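Local atomic coordinates of heme-binding protein A / AI-2 binding protein A (Helicobacter pylori SS1, PDB entry 6OFQ), a protein that binds short peptides in the periplasm, as in its complex with the peptide STSA, and probably delivers them to an ABC transporter for import. Residues A[374-379]-A[401-406]; A[378-383]-A[407-412]; A[316-321]-A[392-397]; A[312-317]-A[496-501]. One frame throughout, in Å; residues are numbered along the deposited sequence.

Overall arrangement
All four contacts lie in one region of the chain, around the mixed sheet that contains strands 373-380, 400-407 and 497-510. Contact 1 pairs two neighbouring parallel strands and is only partly buried, with charged and water-bridged groups on one face. Contact 2 continues the same pairing, sharing Phe378 and Thr379, but trades the ladder for aromatic packing where the strand pair runs into helix 409-417. Contacts 3 and 4 are largely buried, share helix 308-317, and lie with centres about 9 Å apart. Contact 3 sets that helix against helix 386-396, which connects the strands of contact 1, through aliphatic groups and a water; contact 4 sets it against strand 497-510 through one side-chain amide hydrogen bond and a methyl-to-methyl contact.

Contact 1: A[374-379]-A[401-406]; sequences KTTIFT and DVKIEV
Glu405 and Phe378 stand next to each other on the same face of adjacent parallel strands, and the carboxylate ends beside the ring, the two planes 23° apart. CB of Glu405 packs loosely against Ile377 O and the ring atom CD1 of Phe378. Because CG sits beside the backbone N (chi1 -69°) and CD continues extended from it, the chain runs over the methyl of Thr376: CG2 of Thr376 is 3.9 Å from CG of Glu405 and 3.7 Å from CD. At the tip the two oxygens divide. OE1 approaches Phe378 CE1 obliquely at 3.3 Å and also bonds the hydroxyl of Tyr407. OE2 takes a salt bridge from Lys403 NZ at 2.9 Å, on the anti side and somewhat out of the carboxylate plane, and a bond from a water at 2.7 Å, which also joins Thr376 OG1. The carboxylate is thus gripped from several directions, and the lysine probably offsets part of its charge.

The face carrying Ile377, Val402 and Ile404 is mainly aliphatic, though Thr375 and Thr379 share it: Ile377 CG2 presses on Val402 CG1 at 3.5 Å, tighter than usual, with Ile391 and Leu395 of helix 386-396 covering this side. Five backbone bonds, from Thr375 N to Asp401 O at one end to Thr379 N to Glu405 O at the other, bind the strands. This is the strand pair of a beta-alpha-beta unit, strand 373-380, helix 386-396, strand 400-407, in a type II periplasmic binding protein.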
# COMPACT_ATOMS: atom_id res chain seq x y z
N LYS A 374 -1.86 -31.87 5.42
CA LYS A 374 -2.95 -31.06 4.93
C LYS A 374 -2.80 -29.61 5.42
O LYS A 374 -2.41 -29.36 6.55
CB LYS A 374 -4.30 -31.63 5.39
CG LYS A 374 -4.48 -33.04 4.84
CD LYS A 374 -5.80 -33.72 5.17
CE LYS A 374 -5.82 -34.96 4.28
NZ LYS A 374 -6.85 -36.00 4.55
N THR A 375 -3.18 -28.67 4.55
CA THR A 375 -3.15 -27.25 4.88
C THR A 375 -4.18 -26.47 4.07
O THR A 375 -4.94 -27.11 3.30
CB THR A 375 -1.72 -26.73 4.69
OG1 THR A 375 -1.61 -25.42 5.26
CG2 THR A 375 -1.33 -26.64 3.23
N THR A 376 -4.22 -25.15 4.23
CA THR A 376 -5.23 -24.32 3.63
C THR A 376 -4.49 -23.12 3.06
O THR A 376 -3.46 -22.70 3.61
CB THR A 376 -6.24 -23.88 4.68
OG1 THR A 376 -6.96 -25.04 5.11
CG2 THR A 376 -7.25 -22.92 4.15
N ILE A 377 -4.93 -22.64 1.92
CA ILE A 377 -4.47 -21.37 1.37
C ILE A 377 -5.66 -20.45 1.31
O ILE A 377 -6.75 -20.82 0.87
CB ILE A 377 -3.81 -21.53 -0.00
CG1 ILE A 377 -3.14 -20.21 -0.45
CG2 ILE A 377 -4.75 -22.00 -1.10
CD1 ILE A 377 -2.23 -20.40 -1.63
N PHE A 378 -5.47 -19.19 1.69
CA PHE A 378 -6.48 -18.16 1.52
C PHE A 378 -6.18 -17.43 0.23
O PHE A 378 -4.99 -17.16 -0.04
CB PHE A 378 -6.42 -17.09 2.62
CG PHE A 378 -7.01 -17.45 3.95
CD1 PHE A 378 -7.32 -18.74 4.26
CD2 PHE A 378 -7.21 -16.49 4.92
CE1 PHE A 378 -7.91 -19.10 5.47
CE2 PHE A 378 -7.82 -16.84 6.11
CZ PHE A 378 -8.12 -18.13 6.41
N THR A 379 -7.23 -17.10 -0.52
CA THR A 379 -7.12 -16.24 -1.69
C THR A 379 -8.32 -15.30 -1.69
O THR A 379 -9.25 -15.47 -0.91
CB THR A 379 -7.07 -17.11 -2.95
OG1 THR A 379 -6.78 -16.26 -4.07
CG2 THR A 379 -8.35 -17.87 -3.21
N ASP A 401 -1.63 -31.49 0.71
CA ASP A 401 -3.04 -31.35 0.26
C ASP A 401 -3.55 -29.99 0.72
O ASP A 401 -3.79 -29.73 1.89
CB ASP A 401 -3.89 -32.48 0.88
CG ASP A 401 -5.35 -32.50 0.42
OD1 ASP A 401 -5.72 -31.81 -0.53
OD2 ASP A 401 -6.17 -33.18 1.07
N VAL A 402 -3.66 -29.11 -0.26
CA VAL A 402 -4.09 -27.74 -0.01
C VAL A 402 -5.57 -27.49 -0.28
O VAL A 402 -6.05 -27.70 -1.39
CB VAL A 402 -3.30 -26.74 -0.88
CG1 VAL A 402 -3.75 -25.31 -0.61
CG2 VAL A 402 -1.79 -26.91 -0.74
N LYS A 403 -6.29 -27.07 0.75
CA LYS A 403 -7.66 -26.64 0.58
C LYS A 403 -7.64 -25.15 0.27
O LYS A 403 -6.93 -24.40 0.96
CB LYS A 403 -8.46 -26.92 1.84
CG LYS A 403 -9.91 -26.40 1.87
CD LYS A 403 -10.40 -26.34 3.32
CE LYS A 403 -11.91 -26.43 3.49
NZ LYS A 403 -12.55 -25.11 3.77
N ILE A 404 -8.48 -24.70 -0.68
CA ILE A 404 -8.57 -23.30 -1.09
C ILE A 404 -9.77 -22.64 -0.45
O ILE A 404 -10.90 -23.13 -0.58
CB ILE A 404 -8.65 -23.13 -2.60
CG1 ILE A 404 -7.40 -23.71 -3.27
CG2 ILE A 404 -8.85 -21.68 -3.00
CD1 ILE A 404 -7.50 -23.81 -4.77
N GLU A 405 -9.56 -21.59 0.34
CA GLU A 405 -10.65 -20.77 0.89
C GLU A 405 -10.60 -19.38 0.26
O GLU A 405 -9.53 -18.76 0.15
CB GLU A 405 -10.55 -20.66 2.40
CG GLU A 405 -10.84 -22.00 3.08
CD GLU A 405 -10.76 -21.96 4.58
OE1 GLU A 405 -10.62 -20.87 5.17
OE2 GLU A 405 -11.04 -23.06 5.15
N VAL A 406 -11.75 -18.87 -0.18
CA VAL A 406 -11.83 -17.62 -0.94
C VAL A 406 -12.58 -16.62 -0.08
O VAL A 406 -13.67 -16.92 0.40
CB VAL A 406 -12.56 -17.84 -2.29
CG1 VAL A 406 -12.50 -16.58 -3.12
CG2 VAL A 406 -11.96 -19.00 -3.05
O HOH W 1 -9.31 -24.56 6.57

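Contact 2: A[378-383]-A[407-412]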
# COMPACT_ATOMS: atom_id res chain seq x y z
N PHE A 378 -5.47 -19.19 1.69
CA PHE A 378 -6.48 -18.16 1.52
C PHE A 378 -6.18 -17.43 0.23
O PHE A 378 -4.99 -17.16 -0.04
CB PHE A 378 -6.42 -17.09 2.62
CG PHE A 378 -7.01 -17.45 3.95
CD1 PHE A 378 -7.32 -18.74 4.26
CD2 PHE A 378 -7.21 -16.49 4.92
CE1 PHE A 378 -7.91 -19.10 5.47
CE2 PHE A 378 -7.82 -16.84 6.11
CZ PHE A 378 -8.12 -18.13 6.41
N THR A 379 -7.23 -17.10 -0.52
CA THR A 379 -7.12 -16.24 -1.69
C THR A 379 -8.32 -15.30 -1.69
O THR A 379 -9.25 -15.47 -0.91
CB THR A 379 -7.07 -17.11 -2.95
OG1 THR A 379 -6.78 -16.26 -4.07
CG2 THR A 379 -8.35 -17.87 -3.21
N THR A 380 -8.23 -14.25 -2.50
CA THR A 380 -9.32 -13.30 -2.67
C THR A 380 -10.20 -13.63 -3.84
O THR A 380 -9.81 -14.34 -4.77
CB THR A 380 -8.82 -11.88 -2.96
OG1 THR A 380 -8.28 -11.82 -4.29
CG2 THR A 380 -7.73 -11.46 -1.98
N SER A 381 -11.42 -13.10 -3.75
CA SER A 381 -12.38 -13.35 -4.83
C SER A 381 -11.97 -12.69 -6.15
O SER A 381 -12.32 -13.19 -7.22
CB SER A 381 -13.77 -12.86 -4.43
OG SER A 381 -13.70 -11.50 -4.11
N THR A 382 -11.23 -11.60 -6.11
CA THR A 382 -10.96 -10.87 -7.34
C THR A 382 -9.63 -11.28 -7.96
O THR A 382 -9.41 -10.94 -9.12
CB THR A 382 -11.02 -9.36 -7.12
OG1 THR A 382 -10.15 -9.00 -6.04
CG2 THR A 382 -12.47 -8.96 -6.83
N ARG A 383 -8.75 -11.98 -7.25
CA ARG A 383 -7.51 -12.50 -7.84
C ARG A 383 -7.90 -13.47 -8.95
O ARG A 383 -8.95 -14.08 -8.86
CB ARG A 383 -6.73 -13.35 -6.83
CG ARG A 383 -5.79 -12.54 -5.94
CD ARG A 383 -4.92 -13.51 -5.13
NE ARG A 383 -3.94 -14.05 -6.05
CZ ARG A 383 -2.81 -13.40 -6.34
NH1 ARG A 383 -2.50 -12.25 -5.72
NH2 ARG A 383 -2.01 -13.91 -7.26
N TYR A 407 -12.07 -15.39 0.02
CA TYR A 407 -12.70 -14.34 0.80
C TYR A 407 -12.76 -13.06 -0.03
O TYR A 407 -11.84 -12.78 -0.81
CB TYR A 407 -11.88 -14.02 2.05
CG TYR A 407 -11.83 -15.19 3.00
CD1 TYR A 407 -12.93 -15.50 3.78
CD2 TYR A 407 -10.79 -16.12 2.96
CE1 TYR A 407 -12.94 -16.60 4.59
CE2 TYR A 407 -10.79 -17.24 3.77
CZ TYR A 407 -11.85 -17.45 4.60
OH TYR A 407 -11.90 -18.61 5.37
N GLU A 408 -13.81 -12.26 0.17
CA GLU A 408 -13.83 -10.93 -0.43
C GLU A 408 -12.76 -10.09 0.27
O GLU A 408 -12.27 -10.41 1.35
CB GLU A 408 -15.19 -10.31 -0.08
CG GLU A 408 -16.38 -11.09 -0.65
CD GLU A 408 -16.40 -11.07 -2.15
OE1 GLU A 408 -16.11 -10.01 -2.74
OE2 GLU A 408 -16.70 -12.11 -2.78
N TRP A 409 -12.35 -9.01 -0.39
CA TRP A 409 -11.16 -8.24 0.04
C TRP A 409 -11.21 -7.72 1.47
O TRP A 409 -10.22 -7.88 2.20
CB TRP A 409 -10.91 -7.10 -0.94
CG TRP A 409 -9.65 -6.25 -0.83
CD1 TRP A 409 -9.59 -4.88 -0.76
CD2 TRP A 409 -8.30 -6.72 -0.79
NE1 TRP A 409 -8.28 -4.50 -0.74
CE2 TRP A 409 -7.45 -5.58 -0.77
CE3 TRP A 409 -7.73 -8.00 -0.79
CZ2 TRP A 409 -6.08 -5.67 -0.68
CZ3 TRP A 409 -6.36 -8.10 -0.72
CH2 TRP A 409 -5.55 -6.93 -0.73
N GLY A 410 -12.33 -7.12 1.87
CA GLY A 410 -12.31 -6.63 3.25
C GLY A 410 -12.13 -7.73 4.27
O GLY A 410 -11.38 -7.60 5.23
N ALA A 411 -12.87 -8.83 4.12
CA ALA A 411 -12.76 -10.00 4.98
C ALA A 411 -11.36 -10.57 4.92
O ALA A 411 -10.84 -11.03 5.93
CB ALA A 411 -13.76 -11.06 4.68
N TYR A 412 -10.78 -10.59 3.72
CA TYR A 412 -9.46 -11.20 3.56
C TYR A 412 -8.46 -10.40 4.38
O TYR A 412 -7.58 -10.94 5.04
CB TYR A 412 -9.12 -11.17 2.07
CG TYR A 412 -7.83 -11.87 1.70
CD1 TYR A 412 -7.84 -13.17 1.33
CD2 TYR A 412 -6.63 -11.17 1.61
CE1 TYR A 412 -6.69 -13.84 0.99
CE2 TYR A 412 -5.47 -11.82 1.23
CZ TYR A 412 -5.53 -13.15 0.87
OH TYR A 412 -4.44 -13.88 0.43
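Tyr407 sets one ring edge on the face of Phe378: its CE2 stands 3.6 Å above the Phe378 plane, over the ring centre, with the two planes at 53°. Next to this edge-to-face pair, Tyr412 offers a face to Thr380, whose CG2 lies 3.6 Å from the ring centroid and almost on the normal, a CH-pi contact; the same methyl meets the edge of Trp409 at CE3. Thr380 was modelled in two conformers, so its methyl contacts and its OG1 bond are certain for one alone and doubtful for the other. Tyr412 also touches Phe378, its CE1 lying 3.6 Å from Phe378 CB.

Two backbone bonds hold the segments together behind these rings. Tyr407 N donates to Thr379 O at 3.0 Å, and Ser381 N donates to Tyr407 O at the same length, but from above the carbonyl plane and with a more bent N-H, as the strand leaves its pairing. In the conformer given, chi1 of Thr380 (71°) puts OG1 between the backbone N and the carbonyl carbon, where it accepts from Arg383 N at 3.0 Å, an ST motif that turns the chain after the strand.

Farther out, polar partners hold the ring ends. With the Tyr407 hydroxyl already engaged by Glu405, Tyr412 OH bonds the carbonyl of Phe425, and Trp409 NE1 bonds Asp51. Glu408, at the N-cap, starts helix 409-417. The chemistry implies a junction where rings meet each other and a methyl through C-H groups and faces, while their polar ends are tied to separate neighbours, which holds the far end of each ring in place.

Contact 3: A[316-321]-A[392-397]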
# COMPACT_ATOMS: atom_id res chain seq x y z
N HIS A 316 11.00 -24.91 -3.09
CA HIS A 316 11.56 -25.68 -4.19
C HIS A 316 10.49 -26.38 -5.01
O HIS A 316 10.81 -26.97 -6.06
CB HIS A 316 12.57 -26.72 -3.68
CG HIS A 316 13.87 -26.17 -3.18
ND1 HIS A 316 14.78 -25.54 -3.98
CD2 HIS A 316 14.34 -26.05 -1.92
CE1 HIS A 316 15.80 -25.10 -3.25
NE2 HIS A 316 15.54 -25.39 -1.99
N ALA A 317 9.25 -26.44 -4.54
CA ALA A 317 8.17 -27.19 -5.20
C ALA A 317 7.28 -26.33 -6.08
O ALA A 317 6.48 -26.86 -6.85
CB ALA A 317 7.30 -27.93 -4.20
N ILE A 318 7.50 -25.02 -6.10
CA ILE A 318 6.68 -24.12 -6.92
C ILE A 318 7.52 -23.53 -8.02
O ILE A 318 8.55 -22.88 -7.80
CB ILE A 318 6.09 -22.98 -6.06
CG1 ILE A 318 5.09 -23.56 -5.08
CG2 ILE A 318 5.41 -21.89 -6.89
CD1 ILE A 318 4.81 -22.73 -3.86
N ASN A 319 7.18 -23.90 -9.26
CA ASN A 319 7.93 -23.39 -10.39
C ASN A 319 7.57 -21.98 -10.80
O ASN A 319 6.54 -21.73 -11.41
CB ASN A 319 7.78 -24.36 -11.57
CG ASN A 319 8.54 -23.91 -12.80
OD1 ASN A 319 9.03 -22.80 -12.93
ND2 ASN A 319 8.71 -24.87 -13.72
N VAL A 320 8.30 -21.01 -10.27
CA VAL A 320 7.91 -19.61 -10.43
C VAL A 320 7.99 -19.15 -11.88
O VAL A 320 7.16 -18.34 -12.31
CB VAL A 320 8.68 -18.66 -9.45
CG1 VAL A 320 8.43 -17.21 -9.81
CG2 VAL A 320 8.29 -18.97 -8.03
N ASP A 321 8.95 -19.64 -12.66
CA ASP A 321 8.97 -19.28 -14.09
C ASP A 321 7.63 -19.68 -14.77
O ASP A 321 7.02 -18.93 -15.54
CB ASP A 321 10.14 -19.89 -14.85
CG ASP A 321 11.48 -19.33 -14.45
OD1 ASP A 321 11.61 -18.16 -14.06
OD2 ASP A 321 12.48 -20.05 -14.65
N GLN A 392 -1.95 -25.18 -5.27
CA GLN A 392 -2.51 -26.45 -4.84
C GLN A 392 -1.91 -27.57 -5.68
O GLN A 392 -1.54 -28.61 -5.14
CB GLN A 392 -4.04 -26.40 -5.04
CG GLN A 392 -4.78 -27.68 -4.65
CD GLN A 392 -6.24 -27.51 -5.01
OE1 GLN A 392 -6.64 -27.39 -6.18
NE2 GLN A 392 -7.03 -27.51 -3.97
N ALA A 393 -1.77 -27.36 -6.98
CA ALA A 393 -1.30 -28.45 -7.86
C ALA A 393 0.18 -28.68 -7.65
O ALA A 393 0.64 -29.82 -7.60
CB ALA A 393 -1.45 -28.11 -9.32
N SER A 394 0.92 -27.59 -7.46
CA SER A 394 2.37 -27.73 -7.26
C SER A 394 2.64 -28.45 -5.95
O SER A 394 3.49 -29.36 -5.91
CB SER A 394 2.97 -26.33 -7.11
OG SER A 394 2.87 -25.54 -8.27
N LEU A 395 1.98 -28.07 -4.86
CA LEU A 395 2.20 -28.71 -3.58
C LEU A 395 1.66 -30.12 -3.45
O LEU A 395 2.25 -30.93 -2.73
CB LEU A 395 1.86 -27.79 -2.42
CG LEU A 395 2.54 -26.41 -2.42
CD1 LEU A 395 2.05 -25.76 -1.11
CD2 LEU A 395 4.04 -26.52 -2.52
N ALA A 396 0.64 -30.47 -4.23
CA ALA A 396 0.21 -31.87 -4.21
C ALA A 396 1.30 -32.78 -4.76
O ALA A 396 1.28 -33.93 -4.27
CB ALA A 396 -1.01 -32.01 -5.10
N LYS A 397 2.20 -32.30 -5.59
CA LYS A 397 3.31 -33.10 -6.10
C LYS A 397 4.26 -33.57 -5.02
O LYS A 397 5.00 -34.52 -5.24
CB LYS A 397 4.04 -32.42 -7.23
CG LYS A 397 3.14 -32.21 -8.41
CD LYS A 397 3.77 -31.47 -9.58
CE LYS A 397 2.75 -31.53 -10.72
NZ LYS A 397 3.25 -30.57 -11.73
O HOH W 2 5.06 -25.70 -9.95
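Leu395 lies obliquely across Ile318, its CD2 methyl resting against two neighbouring residues of the opposing segment. CD2 is 3.9 Å from Ala317 CB and 4.1 Å from Ile318 CG1, so one branch of the leucine does the touching on this side. The chi1 of Leu395, -54°, sets CG beside the backbone N; the CA-CB bond itself does not point at the other segment, and the end of the side chain swings closer. Ala317, by contrast, points its CB toward the helix of Leu395. CG1 of Ile318 lies 4.0 Å from Ser394 CB as well as touching the leucine.

Segment 392-397 lies toward the C-terminal end of helix 386-396, the connecting helix of the beta-alpha-beta unit between strands 373-380 and 400-407, and Leu395 also packs on Ile400 and Val402. Segment 316-321 is the turn where helix 308-317 gives way to helix 320-328, with Asn319 at the N-cap of the second, its OD1 bonded to Asp322 N. The contact joins this helix-to-helix corner to the connecting helix of the unit.

Ser394 turns its CB toward the corner, 3.6 Å from Ala317 O, while its hydroxyl, anti to the carbonyl carbon (chi1 -66°), bonds back to Phe390 O in its own helix. No direct hydrogen bond passes between the segments; instead a water bridges the polar side, accepting from Asn319 N at 2.9 Å and donating to Ser394 OG at 2.8 Å.

Contact 4: A[312-317]-A[496-501]; sequences LAINHA and PYVPLA
Asn315 reaches Tyr497 by way of its torsions: chi1 of -84° carries CG toward the strand, and chi2 of -110° turns the carboxamide about its axis, leaving ND2 toward the backbone of Tyr497. ND2 donates to Tyr497 O at 2.9 Å, with the acceptor close to the plane of the amide and the donor tilted from the carbonyl plane. The same nitrogen is also bonded to Arg311 O, one turn back in its own helix, so two carbonyls hold the amide and fix its flip. OD1 faces Pro499, lying 3.4 Å from CD of that ring. Tyr497 in turn carries Pro499 CD over the centre of one ring face, and its ring also meets Trp443 and Trp295.

Beside this polar link, Ile314 crosses Val498 at about a right angle. Its CG2 meets CG2 of Val498 at 3.6 Å, methyl to methyl, while Asn315 passes alongside Val498, running the other way. Ile314, Asn315 and Val498 are buried. Farther along, Leu500 and Ala501 face Ser294 in a classic beta bulge. The helix and strand segments run at 20° to each other, 8.2 Å apart at closest: a helix laid on a mixed beta-sheet, as in the alpha/beta lobes of periplasmic binding proteins.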
# COMPACT_ATOMS: atom_id res chain seq x y z
N LEU A 312 11.38 -24.45 3.05
CA LEU A 312 12.27 -24.64 1.93
C LEU A 312 11.70 -25.63 0.93
O LEU A 312 11.78 -25.41 -0.27
CB LEU A 312 13.67 -25.02 2.40
CG LEU A 312 14.44 -23.94 3.13
CD1 LEU A 312 15.63 -24.53 3.84
CD2 LEU A 312 14.93 -22.88 2.16
N ALA A 313 11.10 -26.71 1.42
CA ALA A 313 10.53 -27.68 0.48
C ALA A 313 9.48 -27.04 -0.41
O ALA A 313 9.46 -27.21 -1.63
CB ALA A 313 9.93 -28.80 1.32
N ILE A 314 8.62 -26.26 0.22
CA ILE A 314 7.53 -25.54 -0.47
C ILE A 314 8.15 -24.57 -1.48
O ILE A 314 7.70 -24.55 -2.64
CB ILE A 314 6.63 -24.81 0.52
CG1 ILE A 314 5.80 -25.82 1.34
CG2 ILE A 314 5.69 -23.81 -0.17
CD1 ILE A 314 5.00 -25.28 2.50
N ASN A 315 9.22 -23.86 -1.11
CA ASN A 315 9.94 -22.98 -2.04
C ASN A 315 10.47 -23.70 -3.26
O ASN A 315 10.36 -23.18 -4.37
CB ASN A 315 11.06 -22.21 -1.34
CG ASN A 315 10.61 -20.91 -0.64
OD1 ASN A 315 10.93 -19.78 -1.10
ND2 ASN A 315 10.05 -21.00 0.54
N HIS A 316 11.00 -24.91 -3.09
CA HIS A 316 11.56 -25.68 -4.19
C HIS A 316 10.49 -26.38 -5.01
O HIS A 316 10.81 -26.97 -6.06
CB HIS A 316 12.57 -26.72 -3.68
CG HIS A 316 13.87 -26.17 -3.18
ND1 HIS A 316 14.78 -25.54 -3.98
CD2 HIS A 316 14.34 -26.05 -1.92
CE1 HIS A 316 15.80 -25.10 -3.25
NE2 HIS A 316 15.54 -25.39 -1.99
N ALA A 317 9.25 -26.44 -4.54
CA ALA A 317 8.17 -27.19 -5.20
C ALA A 317 7.28 -26.33 -6.08
O ALA A 317 6.48 -26.86 -6.85
CB ALA A 317 7.30 -27.93 -4.20
N PRO A 496 10.88 -17.44 5.21
CA PRO A 496 9.59 -17.36 5.89
C PRO A 496 8.43 -17.11 4.98
O PRO A 496 7.39 -16.65 5.45
CB PRO A 496 9.79 -16.20 6.85
CG PRO A 496 10.61 -15.30 6.01
CD PRO A 496 11.64 -16.20 5.40
N TYR A 497 8.54 -17.45 3.69
CA TYR A 497 7.56 -17.09 2.69
C TYR A 497 7.93 -17.77 1.38
O TYR A 497 9.00 -18.39 1.32
CB TYR A 497 7.49 -15.58 2.46
CG TYR A 497 8.55 -14.86 1.72
CD1 TYR A 497 9.87 -14.87 2.13
CD2 TYR A 497 8.17 -14.04 0.68
CE1 TYR A 497 10.85 -14.09 1.48
CE2 TYR A 497 9.11 -13.32 -0.01
CZ TYR A 497 10.40 -13.26 0.46
OH TYR A 497 11.33 -12.55 -0.27
N VAL A 498 7.09 -17.68 0.36
CA VAL A 498 7.50 -18.05 -0.98
C VAL A 498 7.44 -16.79 -1.85
O VAL A 498 6.33 -16.32 -2.20
CB VAL A 498 6.61 -19.10 -1.61
CG1 VAL A 498 7.20 -19.50 -2.93
CG2 VAL A 498 6.41 -20.32 -0.73
N PRO A 499 8.56 -16.23 -2.27
CA PRO A 499 8.54 -15.10 -3.23
C PRO A 499 7.96 -15.57 -4.57
O PRO A 499 8.28 -16.67 -5.04
CB PRO A 499 10.00 -14.71 -3.40
CG PRO A 499 10.79 -15.78 -2.81
CD PRO A 499 9.95 -16.60 -1.90
N LEU A 500 7.07 -14.77 -5.16
CA LEU A 500 6.50 -15.19 -6.47
C LEU A 500 6.95 -14.19 -7.54
O LEU A 500 7.80 -14.50 -8.40
CB LEU A 500 4.98 -15.30 -6.37
CG LEU A 500 4.48 -16.42 -5.46
CD1 LEU A 500 3.01 -16.25 -5.29
CD2 LEU A 500 4.82 -17.77 -6.05
N ALA A 501 6.44 -12.96 -7.51
CA ALA A 501 6.69 -12.06 -8.64
C ALA A 501 6.80 -10.61 -8.23
O ALA A 501 6.24 -10.16 -7.24
CB ALA A 501 5.54 -12.16 -9.62